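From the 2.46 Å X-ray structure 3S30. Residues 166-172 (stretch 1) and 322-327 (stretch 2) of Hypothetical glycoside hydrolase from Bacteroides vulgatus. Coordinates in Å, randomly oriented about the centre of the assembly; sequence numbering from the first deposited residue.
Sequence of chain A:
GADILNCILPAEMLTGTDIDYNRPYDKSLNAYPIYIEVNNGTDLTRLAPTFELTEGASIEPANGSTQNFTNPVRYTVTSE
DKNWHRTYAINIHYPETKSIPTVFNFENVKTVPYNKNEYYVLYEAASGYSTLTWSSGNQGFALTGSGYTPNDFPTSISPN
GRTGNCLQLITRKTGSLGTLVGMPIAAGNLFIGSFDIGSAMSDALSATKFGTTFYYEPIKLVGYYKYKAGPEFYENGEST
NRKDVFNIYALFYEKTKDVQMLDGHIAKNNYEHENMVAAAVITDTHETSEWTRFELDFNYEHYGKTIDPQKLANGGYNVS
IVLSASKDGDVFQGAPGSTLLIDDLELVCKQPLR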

# COMPACT_ATOMS: atom_id res chain seq x y z
N CYS A 166 4.58 -12.14 -8.55
CA CYS A 166 3.56 -11.50 -7.69
C CYS A 166 4.17 -10.49 -6.74
O CYS A 166 5.39 -10.43 -6.57
CB CYS A 166 2.76 -12.57 -6.91
SG CYS A 166 3.67 -13.59 -5.71
N LEU A 167 3.33 -9.68 -6.12
CA LEU A 167 3.75 -8.82 -5.03
C LEU A 167 4.16 -9.65 -3.80
O LEU A 167 3.50 -10.64 -3.45
CB LEU A 167 2.62 -7.86 -4.65
CG LEU A 167 2.94 -6.77 -3.62
CD1 LEU A 167 3.98 -5.83 -4.17
CD2 LEU A 167 1.67 -6.00 -3.21
N GLN A 168 5.26 -9.25 -3.17
CA GLN A 168 5.75 -9.87 -1.94
C GLN A 168 5.93 -8.77 -0.90
O GLN A 168 6.86 -7.97 -0.97
CB GLN A 168 7.08 -10.58 -2.18
CG GLN A 168 7.67 -11.31 -0.97
CD GLN A 168 9.13 -11.73 -1.21
OE1 GLN A 168 9.39 -12.80 -1.76
NE2 GLN A 168 10.08 -10.87 -0.80
N LEU A 169 5.01 -8.71 0.07
CA LEU A 169 5.13 -7.79 1.17
C LEU A 169 5.58 -8.58 2.41
O LEU A 169 4.88 -9.50 2.86
CB LEU A 169 3.81 -7.04 1.39
CG LEU A 169 3.28 -6.26 0.18
CD1 LEU A 169 1.98 -5.53 0.48
CD2 LEU A 169 4.32 -5.26 -0.35
N ILE A 170 6.76 -8.24 2.93
CA ILE A 170 7.28 -8.86 4.14
C ILE A 170 7.64 -7.76 5.16
O ILE A 170 8.58 -6.99 4.95
CB ILE A 170 8.50 -9.74 3.86
CG1 ILE A 170 8.22 -10.71 2.71
CG2 ILE A 170 8.92 -10.52 5.10
CD1 ILE A 170 9.39 -11.67 2.40
N THR A 171 6.86 -7.67 6.24
CA THR A 171 7.19 -6.81 7.37
C THR A 171 8.59 -7.14 7.90
O THR A 171 8.92 -8.29 8.15
CB THR A 171 6.13 -6.93 8.49
OG1 THR A 171 4.93 -6.28 8.07
CG2 THR A 171 6.61 -6.30 9.81
N ARG A 172 9.42 -6.11 8.06
CA ARG A 172 10.84 -6.29 8.40
C ARG A 172 11.18 -5.66 9.73
O ARG A 172 10.66 -4.61 10.09
CB ARG A 172 11.76 -5.65 7.35
CG ARG A 172 11.67 -6.19 5.94
CD ARG A 172 11.86 -7.68 5.87
NE ARG A 172 12.07 -8.11 4.50
CZ ARG A 172 12.39 -9.35 4.12
NH1 ARG A 172 12.51 -10.32 5.01
NH2 ARG A 172 12.57 -9.62 2.83
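Stretch 2 322-327: VLSASK

Packing of residues 322-327 on residues 166-172, two segments of one chain whose touching residues are at least 154 positions apart in sequence. The centre of the contact is apolar and belongs to Leu 169, which lies in strand 166-170 and directs its CA-to-CB bond toward the other stretch. Its side chain (chi1 m, chi2 t) brings CD1 to 3.9 Å from CB of Leu 323 and to 3.8 Å from the carbonyl O of Leu 323, so one methyl group rests on both the side chain and the backbone of the facing strand. The same CD1 lies 4.1 Å from N of Ser 324.

At its other end Leu 169 meets Ala 325: the two CB atoms are 4.1 Å apart, and CB of Ala 325 is 3.7 Å from O of Leu 169. The CA atoms of Leu 169 and Ala 325 are 5.7 Å apart, the nearest such pair across the stretches. One step along the alternation of the first strand, Leu 167 (t, p) also points toward stretch 2, and its CD2 reaches CD1 of Leu 323 (m, t) at 3.8 Å. Gln 168, between the two leucines, makes no contact.

Stretch 2 enters as extended strand at 322-324, the end of a strand that begins earlier in the chain. Its axis and that of strand 166-170 run with their N-to-C directions 55° apart and approach to 8.5 Å. No backbone-to-backbone hydrogen bond links the two stretches; side chains fill the space between the strands. Leu 323 points toward stretch 1 and Ser 324 away, as the alternation of an extended chain requires. Beyond Ser 324 the backbone leaves the strand: Ala 325 has phi/psi of -69/-24, yet its CB still points toward stretch 1, and Ser 326 returns to an extended conformation at -132/106.

This change of course leads to the polar edge. Thr 171, just past the end of strand 166-170, points toward stretch 2 with chi1 m, and its OG1 lies 3.8 Å from CB of Ala 325. OG1 of Thr 171 then donates a very short hydrogen bond of 2.5 Å to OG of Ser 326, whose CA-to-CB bond points sideways and whose chi1 is also m. It is the one hydrogen bond across the contact, and both hydroxyls have further partners elsewhere in the structure. Lys 327 and Arg 172 lie beyond this edge and do not touch the opposing stretch. In all, 264 Å² is buried, both sides summed.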

# COMPACT_ATOMS: atom_id res chain seq x y z
N VAL A 322 -4.16 0.68 -1.20
CA VAL A 322 -3.13 0.52 -0.19
C VAL A 322 -3.13 -0.92 0.27
O VAL A 322 -4.18 -1.47 0.59
CB VAL A 322 -3.33 1.47 1.01
CG1 VAL A 322 -2.15 1.38 1.97
CG2 VAL A 322 -3.55 2.95 0.53
N LEU A 323 -1.95 -1.54 0.28
CA LEU A 323 -1.79 -2.93 0.69
C LEU A 323 -0.71 -3.00 1.78
O LEU A 323 0.31 -2.33 1.67
CB LEU A 323 -1.38 -3.76 -0.54
CG LEU A 323 -2.22 -3.51 -1.79
CD1 LEU A 323 -1.53 -4.01 -3.07
CD2 LEU A 323 -3.60 -4.13 -1.63
N SER A 324 -0.92 -3.82 2.81
CA SER A 324 0.07 -3.92 3.90
C SER A 324 0.09 -5.30 4.54
O SER A 324 -0.97 -5.83 4.85
CB SER A 324 -0.20 -2.88 4.99
OG SER A 324 0.83 -2.88 5.97
N ALA A 325 1.28 -5.85 4.77
CA ALA A 325 1.43 -7.14 5.47
C ALA A 325 1.07 -7.06 6.96
O ALA A 325 0.72 -8.08 7.57
CB ALA A 325 2.83 -7.69 5.30
N SER A 326 1.15 -5.87 7.53
CA SER A 326 0.81 -5.66 8.95
C SER A 326 -0.12 -4.45 9.13
O SER A 326 0.31 -3.31 9.02
CB SER A 326 2.09 -5.48 9.79
OG SER A 326 2.98 -6.58 9.60
N LYS A 327 -1.39 -4.72 9.42
CA LYS A 327 -2.40 -3.67 9.56
C LYS A 327 -1.90 -2.47 10.36
O LYS A 327 -2.06 -1.32 9.93
CB LYS A 327 -3.66 -4.22 10.24
CG LYS A 327 -4.72 -3.15 10.56
CD LYS A 327 -5.97 -3.75 11.20
CE LYS A 327 -7.10 -2.71 11.34
NZ LYS A 327 -6.63 -1.41 11.96